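Local coordinates for diaminopimelate decarboxylase (Aquifex aeolicus, PDB 2P3E), which probably catalyses the pyridoxal 5'-phosphate-dependent decarboxylation of meso-diaminopimelate to L-lysine, the last step of bacterial lysine biosynthesis by this pathway, at residues K26-T31 with L36-S41; Q30-P35 with G399-I404; V178-A183 with V223-S228. All blocks are in the same frame, centred on the assembly; numbering follows the deposited sequence.

Interaction 1 of 3, residues K26-T31 with L36-S41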
loop_
_atom_site.group_PDB
_atom_site.type_symbol
_atom_site.label_atom_id
_atom_site.label_comp_id
_atom_site.label_asym_id
_atom_site.label_seq_id
_atom_site.Cartn_x
_atom_site.Cartn_y
_atom_site.Cartn_z
ATOM N N LYS B 26 26.168 7.534 -1.757
ATOM C CA LYS B 26 26.008 8.903 -2.253
ATOM C C LYS B 26 26.103 8.980 -3.782
ATOM O O LYS B 26 25.294 9.654 -4.421
ATOM C CB LYS B 26 26.990 9.868 -1.579
ATOM C CG LYS B 26 26.800 11.313 -2.023
ATOM C CD LYS B 26 27.618 12.259 -1.152
ATOM C CE LYS B 26 27.323 13.702 -1.498
ATOM N NZ LYS B 26 28.325 14.623 -0.847
ATOM N N GLU B 27 27.072 8.283 -4.372
ATOM C CA GLU B 27 27.148 8.235 -5.830
ATOM C C GLU B 27 25.905 7.601 -6.464
ATOM O O GLU B 27 25.390 8.103 -7.454
ATOM C CB GLU B 27 28.403 7.514 -6.325
ATOM C CG GLU B 27 28.664 7.738 -7.850
ATOM C CD GLU B 27 28.988 9.215 -8.224
ATOM O OE1 GLU B 27 29.801 9.883 -7.535
ATOM O OE2 GLU B 27 28.421 9.712 -9.219
ATOM N N LEU B 28 25.441 6.491 -5.897
ATOM C CA LEU B 28 24.222 5.857 -6.402
ATOM C C LEU B 28 23.021 6.805 -6.341
ATOM O O LEU B 28 22.253 6.883 -7.293
ATOM C CB LEU B 28 23.913 4.553 -5.642
ATOM C CG LEU B 28 24.858 3.389 -5.940
ATOM C CD1 LEU B 28 24.592 2.294 -4.945
ATOM C CD2 LEU B 28 24.674 2.880 -7.376
ATOM N N ALA B 29 22.882 7.517 -5.222
ATOM C CA ALA B 29 21.819 8.502 -5.038
ATOM C C ALA B 29 21.895 9.664 -6.042
ATOM O O ALA B 29 20.885 10.050 -6.628
ATOM C CB ALA B 29 21.848 9.024 -3.619
ATOM N N GLN B 30 23.098 10.196 -6.257
ATOM C CA GLN B 30 23.321 11.263 -7.241
ATOM C C GLN B 30 23.134 10.766 -8.668
ATOM O O GLN B 30 22.633 11.494 -9.521
ATOM C CB GLN B 30 24.731 11.866 -7.079
ATOM C CG GLN B 30 24.966 12.591 -5.764
ATOM C CD GLN B 30 26.442 13.000 -5.572
ATOM O OE1 GLN B 30 27.360 12.407 -6.158
ATOM N NE2 GLN B 30 26.665 14.005 -4.751
ATOM N N THR B 31 23.527 9.525 -8.926
ATOM C CA THR B 31 23.408 8.930 -10.270
ATOM C C THR B 31 21.976 8.520 -10.628
ATOM O O THR B 31 21.483 8.843 -11.710
ATOM C CB THR B 31 24.342 7.709 -10.407
ATOM O OG1 THR B 31 25.696 8.154 -10.263
ATOM C CG2 THR B 31 24.196 7.027 -11.755
ATOM N N LEU B 36 15.596 5.521 -3.588
ATOM C CA LEU B 36 16.332 4.459 -4.274
ATOM C C LEU B 36 16.430 3.209 -3.402
ATOM O O LEU B 36 16.924 3.267 -2.260
ATOM C CB LEU B 36 17.758 4.938 -4.629
ATOM C CG LEU B 36 18.628 4.021 -5.501
ATOM C CD1 LEU B 36 17.992 3.874 -6.883
ATOM C CD2 LEU B 36 20.075 4.554 -5.637
ATOM N N TYR B 37 15.958 2.083 -3.935
ATOM C CA TYR B 37 16.199 0.788 -3.304
ATOM C C TYR B 37 17.494 0.195 -3.833
ATOM O O TYR B 37 17.669 0.025 -5.048
ATOM C CB TYR B 37 15.042 -0.174 -3.570
ATOM C CG TYR B 37 13.915 -0.089 -2.556
ATOM C CD1 TYR B 37 12.712 0.570 -2.849
ATOM C CD2 TYR B 37 14.055 -0.673 -1.296
ATOM C CE1 TYR B 37 11.660 0.625 -1.892
ATOM C CE2 TYR B 37 13.038 -0.605 -0.346
ATOM C CZ TYR B 37 11.849 0.041 -0.649
ATOM O OH TYR B 37 10.860 0.062 0.324
ATOM N N VAL B 38 18.390 -0.148 -2.916
ATOM C CA VAL B 38 19.700 -0.695 -3.281
ATOM C C VAL B 38 19.851 -2.076 -2.657
ATOM O O VAL B 38 19.638 -2.220 -1.457
ATOM C CB VAL B 38 20.849 0.240 -2.792
ATOM C CG1 VAL B 38 22.229 -0.326 -3.210
ATOM C CG2 VAL B 38 20.667 1.667 -3.342
ATOM N N TYR B 39 20.206 -3.078 -3.476
ATOM C CA TYR B 39 20.346 -4.439 -3.018
ATOM C C TYR B 39 21.786 -4.950 -3.164
ATOM O O TYR B 39 22.479 -4.612 -4.134
ATOM C CB TYR B 39 19.401 -5.371 -3.798
ATOM C CG TYR B 39 17.935 -5.004 -3.687
ATOM C CD1 TYR B 39 17.146 -5.497 -2.649
ATOM C CD2 TYR B 39 17.344 -4.142 -4.610
ATOM C CE1 TYR B 39 15.782 -5.149 -2.550
ATOM C CE2 TYR B 39 15.980 -3.808 -4.529
ATOM C CZ TYR B 39 15.222 -4.300 -3.505
ATOM O OH TYR B 39 13.891 -3.940 -3.466
ATOM N N SER B 40 22.200 -5.786 -2.214
ATOM C CA SER B 40 23.495 -6.481 -2.262
ATOM C C SER B 40 23.318 -7.869 -2.853
ATOM O O SER B 40 22.676 -8.741 -2.262
ATOM C CB SER B 40 24.113 -6.572 -0.857
ATOM O OG SER B 40 25.142 -7.570 -0.799
ATOM N N SER B 41 23.929 -8.083 -4.020
ATOM C CA SER B 41 23.886 -9.370 -4.682
ATOM C C SER B 41 24.502 -10.474 -3.814
ATOM O O SER B 41 23.906 -11.553 -3.647
ATOM C CB SER B 41 24.610 -9.283 -6.035
ATOM O OG SER B 41 24.502 -10.495 -6.743
#
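Leu28, on helix 25-32, meets Leu36 and Val38 of strand 36-40 in a small apolar contact between a helix and the strand that follows it after a short connection. The tight end lies at Leu36. Its CD2 methyl presses on the backbone of the helix, 3.6 Å from Leu28 O, and the same methyl lies 3.8 Å from Leu28 CB. Leu36 CG is anti to the backbone N (chi1 -173°), which swings the branched end beside its own carbonyl carbon and over the Leu28-Ala29 peptide. Farther along the strand the fit rests on one methyl pair, Leu28 CD1 and Val38 CG1 at 3.9 Å, where the two side chains cross at a slant. Strand 36-40 belongs to the mixed sheet of the beta domain that accompanies the TIM barrel in this family, flanked by strands 289-301 and 392-397; Ile292 touches both Ala29 and Val38, and Val394 touches Val38. The outer side of the helix is different: Glu27 and Thr31 are exposed there, and Thr31 OG1 donates to Glu27 O at 2.8 Å. That oxygen also accepts from Thr31 N, the two donors reaching it from opposite faces of the carbonyl plane. Lys26 also forms a salt bridge with Glu332. Between these two segments, however, the attachment is apolar, resting on methyl packing and burial.

Interaction 2 of 3, residues Q30-P35 with G399-I404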
loop_
_atom_site.group_PDB
_atom_site.type_symbol
_atom_site.label_atom_id
_atom_site.label_comp_id
_atom_site.label_asym_id
_atom_site.label_seq_id
_atom_site.Cartn_x
_atom_site.Cartn_y
_atom_site.Cartn_z
ATOM N N GLN B 30 23.098 10.196 -6.257
ATOM C CA GLN B 30 23.321 11.263 -7.241
ATOM C C GLN B 30 23.134 10.766 -8.668
ATOM O O GLN B 30 22.633 11.494 -9.521
ATOM C CB GLN B 30 24.731 11.866 -7.079
ATOM C CG GLN B 30 24.966 12.591 -5.764
ATOM C CD GLN B 30 26.442 13.000 -5.572
ATOM O OE1 GLN B 30 27.360 12.407 -6.158
ATOM N NE2 GLN B 30 26.665 14.005 -4.751
ATOM N N THR B 31 23.527 9.525 -8.926
ATOM C CA THR B 31 23.408 8.930 -10.270
ATOM C C THR B 31 21.976 8.520 -10.628
ATOM O O THR B 31 21.483 8.843 -11.710
ATOM C CB THR B 31 24.342 7.709 -10.407
ATOM O OG1 THR B 31 25.696 8.154 -10.263
ATOM C CG2 THR B 31 24.196 7.027 -11.755
ATOM N N PHE B 32 21.319 7.793 -9.722
ATOM C CA PHE B 32 20.023 7.171 -10.033
ATOM C C PHE B 32 18.810 7.897 -9.441
ATOM O O PHE B 32 17.660 7.558 -9.743
ATOM C CB PHE B 32 20.037 5.690 -9.612
ATOM C CG PHE B 32 20.987 4.847 -10.419
ATOM C CD1 PHE B 32 20.691 4.516 -11.750
ATOM C CD2 PHE B 32 22.193 4.403 -9.866
ATOM C CE1 PHE B 32 21.584 3.749 -12.508
ATOM C CE2 PHE B 32 23.072 3.643 -10.615
ATOM C CZ PHE B 32 22.772 3.316 -11.935
ATOM N N GLY B 33 19.068 8.888 -8.594
ATOM C CA GLY B 33 18.016 9.651 -7.932
ATOM C C GLY B 33 17.508 8.979 -6.653
ATOM O O GLY B 33 17.868 7.835 -6.355
ATOM N N THR B 34 16.693 9.704 -5.885
ATOM C CA THR B 34 16.036 9.145 -4.697
ATOM C C THR B 34 14.527 9.388 -4.809
ATOM O O THR B 34 14.111 10.290 -5.533
ATOM C CB THR B 34 16.570 9.770 -3.365
ATOM O OG1 THR B 34 16.480 11.199 -3.437
ATOM C CG2 THR B 34 18.023 9.361 -3.097
ATOM N N PRO B 35 13.698 8.572 -4.112
ATOM C CA PRO B 35 14.046 7.377 -3.334
ATOM C C PRO B 35 14.696 6.292 -4.195
ATOM O O PRO B 35 14.387 6.181 -5.384
ATOM C CB PRO B 35 12.686 6.872 -2.812
ATOM C CG PRO B 35 11.776 8.059 -2.902
ATOM C CD PRO B 35 12.245 8.844 -4.095
ATOM N N GLY B 399 31.690 -3.869 -6.324
ATOM C CA GLY B 399 32.074 -2.609 -6.968
ATOM C C GLY B 399 31.314 -2.184 -8.219
ATOM O O GLY B 399 31.508 -1.066 -8.698
ATOM N N SER B 400 30.468 -3.048 -8.777
ATOM C CA SER B 400 29.712 -2.658 -9.962
ATOM C C SER B 400 28.204 -2.708 -9.710
ATOM O O SER B 400 27.769 -3.183 -8.659
ATOM C CB SER B 400 30.108 -3.497 -11.169
ATOM O OG SER B 400 29.628 -4.820 -11.054
ATOM N N VAL B 401 27.423 -2.180 -10.652
ATOM C CA VAL B 401 25.969 -2.040 -10.453
ATOM C C VAL B 401 25.154 -2.399 -11.679
ATOM O O VAL B 401 25.578 -2.171 -12.810
ATOM C CB VAL B 401 25.535 -0.614 -9.964
ATOM C CG1 VAL B 401 26.304 -0.202 -8.757
ATOM C CG2 VAL B 401 25.695 0.446 -11.070
ATOM N N LYS B 402 23.969 -2.956 -11.440
ATOM C CA LYS B 402 22.986 -3.132 -12.471
ATOM C C LYS B 402 21.690 -2.431 -12.062
ATOM O O LYS B 402 21.236 -2.545 -10.920
ATOM C CB LYS B 402 22.708 -4.630 -12.706
ATOM C CG LYS B 402 23.870 -5.408 -13.301
ATOM C CD LYS B 402 23.493 -6.886 -13.561
ATOM C CE LYS B 402 23.174 -7.578 -12.226
ATOM N NZ LYS B 402 23.403 -9.087 -12.164
ATOM N N LEU B 403 21.100 -1.701 -12.995
ATOM C CA LEU B 403 19.779 -1.163 -12.786
ATOM C C LEU B 403 18.784 -2.309 -12.956
ATOM O O LEU B 403 18.735 -2.925 -14.029
ATOM C CB LEU B 403 19.500 0.001 -13.760
ATOM C CG LEU B 403 18.159 0.751 -13.645
ATOM C CD1 LEU B 403 18.068 1.454 -12.269
ATOM C CD2 LEU B 403 18.058 1.781 -14.765
ATOM N N ILE B 404 18.049 -2.647 -11.891
ATOM C CA ILE B 404 17.120 -3.796 -11.960
ATOM C C ILE B 404 15.609 -3.399 -11.967
ATOM O O ILE B 404 14.732 -4.235 -12.228
ATOM C CB ILE B 404 17.451 -4.894 -10.895
ATOM C CG1 ILE B 404 17.387 -4.317 -9.471
ATOM C CG2 ILE B 404 18.830 -5.515 -11.169
ATOM C CD1 ILE B 404 17.239 -5.367 -8.387
#
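With CG anti to its carbonyl carbon (chi1 -67°), Phe32 carries its ring from the last turn of helix 25-32 toward strand 400-405, where Leu403, whose CG is anti to the backbone N (chi1 -177°), brings a methyl to meet it. Phe32 CD1 and Leu403 CD1 are 4.1 Å apart, and the two side chains lie alongside, running opposite ways. Val401 approaches the edge of the same ring, its CG2 near the ring plane and 4.2 Å from both Phe32 CE2 and Phe32 CZ. Thr31 CG2, of the preceding residue, lies over one face of the Phe32 ring, 3.7 Å above its centre. Val401 and Leu403 share the inner side of the strand, whereas Lys402 between them points away. All three touching residues are only partly buried, and the contact contains no hydrogen bond. Just past the ring, Gly33 leaves the helix with positive phi (85°), and Arg407 holds the chain there by binding the backbone oxygens of Phe32 and Pro35. On the strand side, Ile404 O accepts from Ser417 OG of the second subunit. Strand 400-405 is the second arm of an antiparallel beta hairpin with 392-397, so the phenyl ring packs helix 25-32, near the N-terminus, on the sheet of the beta domain that accompanies the TIM barrel in fold-type III decarboxylases.

Interaction 3 of 3, residues V178-A183 with V223-S228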
loop_
_atom_site.group_PDB
_atom_site.type_symbol
_atom_site.label_atom_id
_atom_site.label_comp_id
_atom_site.label_asym_id
_atom_site.label_seq_id
_atom_site.Cartn_x
_atom_site.Cartn_y
_atom_site.Cartn_z
ATOM N N VAL B 178 -5.573 -25.487 9.145
ATOM C CA VAL B 178 -6.572 -26.211 9.909
ATOM C C VAL B 178 -5.855 -26.750 11.139
ATOM O O VAL B 178 -4.687 -27.145 11.070
ATOM C CB VAL B 178 -7.265 -27.340 9.072
ATOM C CG1 VAL B 178 -6.282 -28.442 8.646
ATOM C CG2 VAL B 178 -8.432 -27.956 9.825
ATOM N N ASP B 179 -6.554 -26.733 12.268
ATOM C CA ASP B 179 -6.090 -27.375 13.490
ATOM C C ASP B 179 -5.525 -28.731 13.134
ATOM O O ASP B 179 -6.190 -29.552 12.497
ATOM C CB ASP B 179 -7.261 -27.541 14.472
ATOM C CG ASP B 179 -6.819 -27.989 15.862
ATOM O OD1 ASP B 179 -5.643 -28.400 16.049
ATOM O OD2 ASP B 179 -7.666 -27.928 16.781
ATOM N N ILE B 180 -4.280 -28.958 13.540
ATOM C CA ILE B 180 -3.590 -30.190 13.203
ATOM C C ILE B 180 -4.362 -31.373 13.761
ATOM O O ILE B 180 -4.293 -32.471 13.227
ATOM C CB ILE B 180 -2.102 -30.209 13.677
ATOM C CG1 ILE B 180 -1.359 -31.352 12.976
ATOM C CG2 ILE B 180 -2.010 -30.311 15.211
ATOM C CD1 ILE B 180 0.135 -31.277 13.072
ATOM N N ARG B 181 -5.130 -31.113 14.814
ATOM C CA ARG B 181 -5.932 -32.132 15.480
ATOM C C ARG B 181 -7.122 -32.573 14.618
ATOM O O ARG B 181 -7.786 -33.576 14.922
ATOM C CB ARG B 181 -6.396 -31.619 16.850
ATOM C CG ARG B 181 -5.252 -31.237 17.786
ATOM C CD ARG B 181 -5.760 -30.547 19.045
ATOM C CZ ARG B 181 -6.378 -27.399 19.904
ATOM N NH1 ARG B 181 -5.835 -26.625 20.837
ATOM N NH2 ARG B 181 -7.342 -26.913 19.126
ATOM N N GLU B 182 -7.379 -31.827 13.544
ATOM C CA GLU B 182 -8.486 -32.104 12.621
ATOM C C GLU B 182 -8.011 -32.280 11.171
ATOM O O GLU B 182 -8.832 -32.431 10.249
ATOM C CB GLU B 182 -9.509 -30.967 12.691
ATOM C CG GLU B 182 -10.298 -30.904 13.994
ATOM N N ALA B 183 -6.691 -32.265 10.967
ATOM C CA ALA B 183 -6.111 -32.366 9.624
ATOM C C ALA B 183 -6.260 -33.768 9.045
ATOM O O ALA B 183 -6.352 -33.941 7.824
ATOM C CB ALA B 183 -4.651 -31.952 9.644
ATOM N N VAL B 223 5.694 -34.092 12.530
ATOM C CA VAL B 223 6.366 -35.400 12.475
ATOM C C VAL B 223 5.412 -36.493 12.974
ATOM O O VAL B 223 5.307 -37.563 12.365
ATOM C CB VAL B 223 7.694 -35.413 13.295
ATOM C CG1 VAL B 223 8.213 -36.861 13.517
ATOM C CG2 VAL B 223 8.752 -34.585 12.590
ATOM N N SER B 224 4.720 -36.216 14.074
ATOM C CA SER B 224 3.678 -37.127 14.576
ATOM C C SER B 224 2.546 -37.346 13.571
ATOM O O SER B 224 2.096 -38.484 13.392
ATOM C CB SER B 224 3.104 -36.629 15.899
ATOM O OG SER B 224 4.178 -36.465 16.826
ATOM N N LEU B 225 2.073 -36.270 12.933
ATOM C CA LEU B 225 1.066 -36.420 11.876
ATOM C C LEU B 225 1.607 -37.273 10.728
ATOM O O LEU B 225 0.899 -38.131 10.198
ATOM C CB LEU B 225 0.586 -35.061 11.326
ATOM C CG LEU B 225 -0.516 -35.116 10.241
ATOM C CD1 LEU B 225 -1.802 -35.816 10.729
ATOM C CD2 LEU B 225 -0.846 -33.703 9.763
ATOM N N TYR B 226 2.854 -37.024 10.344
ATOM C CA TYR B 226 3.509 -37.796 9.288
ATOM C C TYR B 226 3.502 -39.293 9.628
ATOM O O TYR B 226 3.143 -40.124 8.793
ATOM C CB TYR B 226 4.933 -37.288 9.099
ATOM C CG TYR B 226 5.853 -38.185 8.303
ATOM C CD1 TYR B 226 5.889 -38.114 6.914
ATOM C CD2 TYR B 226 6.709 -39.094 8.944
ATOM C CE1 TYR B 226 6.750 -38.908 6.173
ATOM C CE2 TYR B 226 7.566 -39.922 8.198
ATOM C CZ TYR B 226 7.579 -39.798 6.816
ATOM O OH TYR B 226 8.394 -40.576 6.056
ATOM N N GLU B 227 3.893 -39.617 10.859
ATOM C CA GLU B 227 3.930 -41.010 11.308
ATOM C C GLU B 227 2.556 -41.646 11.240
ATOM O O GLU B 227 2.416 -42.752 10.744
ATOM C CB GLU B 227 4.464 -41.104 12.731
ATOM C CG GLU B 227 5.909 -40.700 12.827
ATOM C CD GLU B 227 6.859 -41.783 12.335
ATOM O OE1 GLU B 227 6.456 -42.977 12.372
ATOM O OE2 GLU B 227 7.999 -41.437 11.928
ATOM N N SER B 228 1.555 -40.928 11.737
ATOM C CA SER B 228 0.179 -41.392 11.716
ATOM C C SER B 228 -0.366 -41.607 10.290
ATOM O O SER B 228 -1.002 -42.633 10.014
ATOM C CB SER B 228 -0.687 -40.410 12.498
ATOM O OG SER B 228 -2.014 -40.885 12.582
#
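Glu182 N donates to Asp179 O at 2.8 Å, closing a turn that presents Ile180 to Leu225 of helix 214-231. The Asp179 side chain braces the same turn: Arg181 N reaches Asp179 OD1 at 3.0 Å, nearly straight (167°), making an Asx turn. The donor comes from well above the carboxylate plane, 61° out of it. A salt bridge from Arg181 NH2 to Asp179 OD2 is tentative, because the arginine side chain lacks its NE atom in the model and the placement of its guanidinium group is insecure. These polar groups lie on the side of the turn turned from the helix, and the contact itself is purely apolar. The setting is the outer layer of the TIM-barrel domain that in this family binds pyridoxal phosphate: short strand 178-179 runs parallel to barrel strand 149-156, its turn leads into helix 183-191, and helix 214-231 comes next around the barrel, after strand 196-202. Ile180 CG1 meets Leu225 CD2 at 4.0 Å, and Ile180 CD1 lies 4.2 Å from Leu225 CB, the isoleucine and leucine chains lying flank to flank with their ends pointing opposite ways. Leu225 has its CG anti to the backbone N (chi1 -178°), which extends the branch toward the turn; its CD2 also touches Ala183 CB, at 4.2 Å. Val155 touches Ile180, Ala183 and Leu225 alike, and Ile201 adds to the contacts of Leu225, which thus sits between the turn and the barrel strands.

Interactions 1 and 2 have centres 4 Å apart and both use helix 25-32, which they hold to two strands of the same mixed sheet, with strand 392-397 between them. They touch directly, Leu28 CD2 lying 3.8 Å from Val401 CG1. Interaction 1 is buried and built from aliphatic methyls against helix backbone; interaction 2, at the surface, depends on one aromatic ring and joins residues more than 360 positions apart. Interaction 3 belongs to the barrel domain, on the opposite side of the chain's centre, with its centre 47 Å from that of interaction 1. It too is buried and aliphatic, but it borders a charged turn and spans some 40 residues, against 5 in interaction 1.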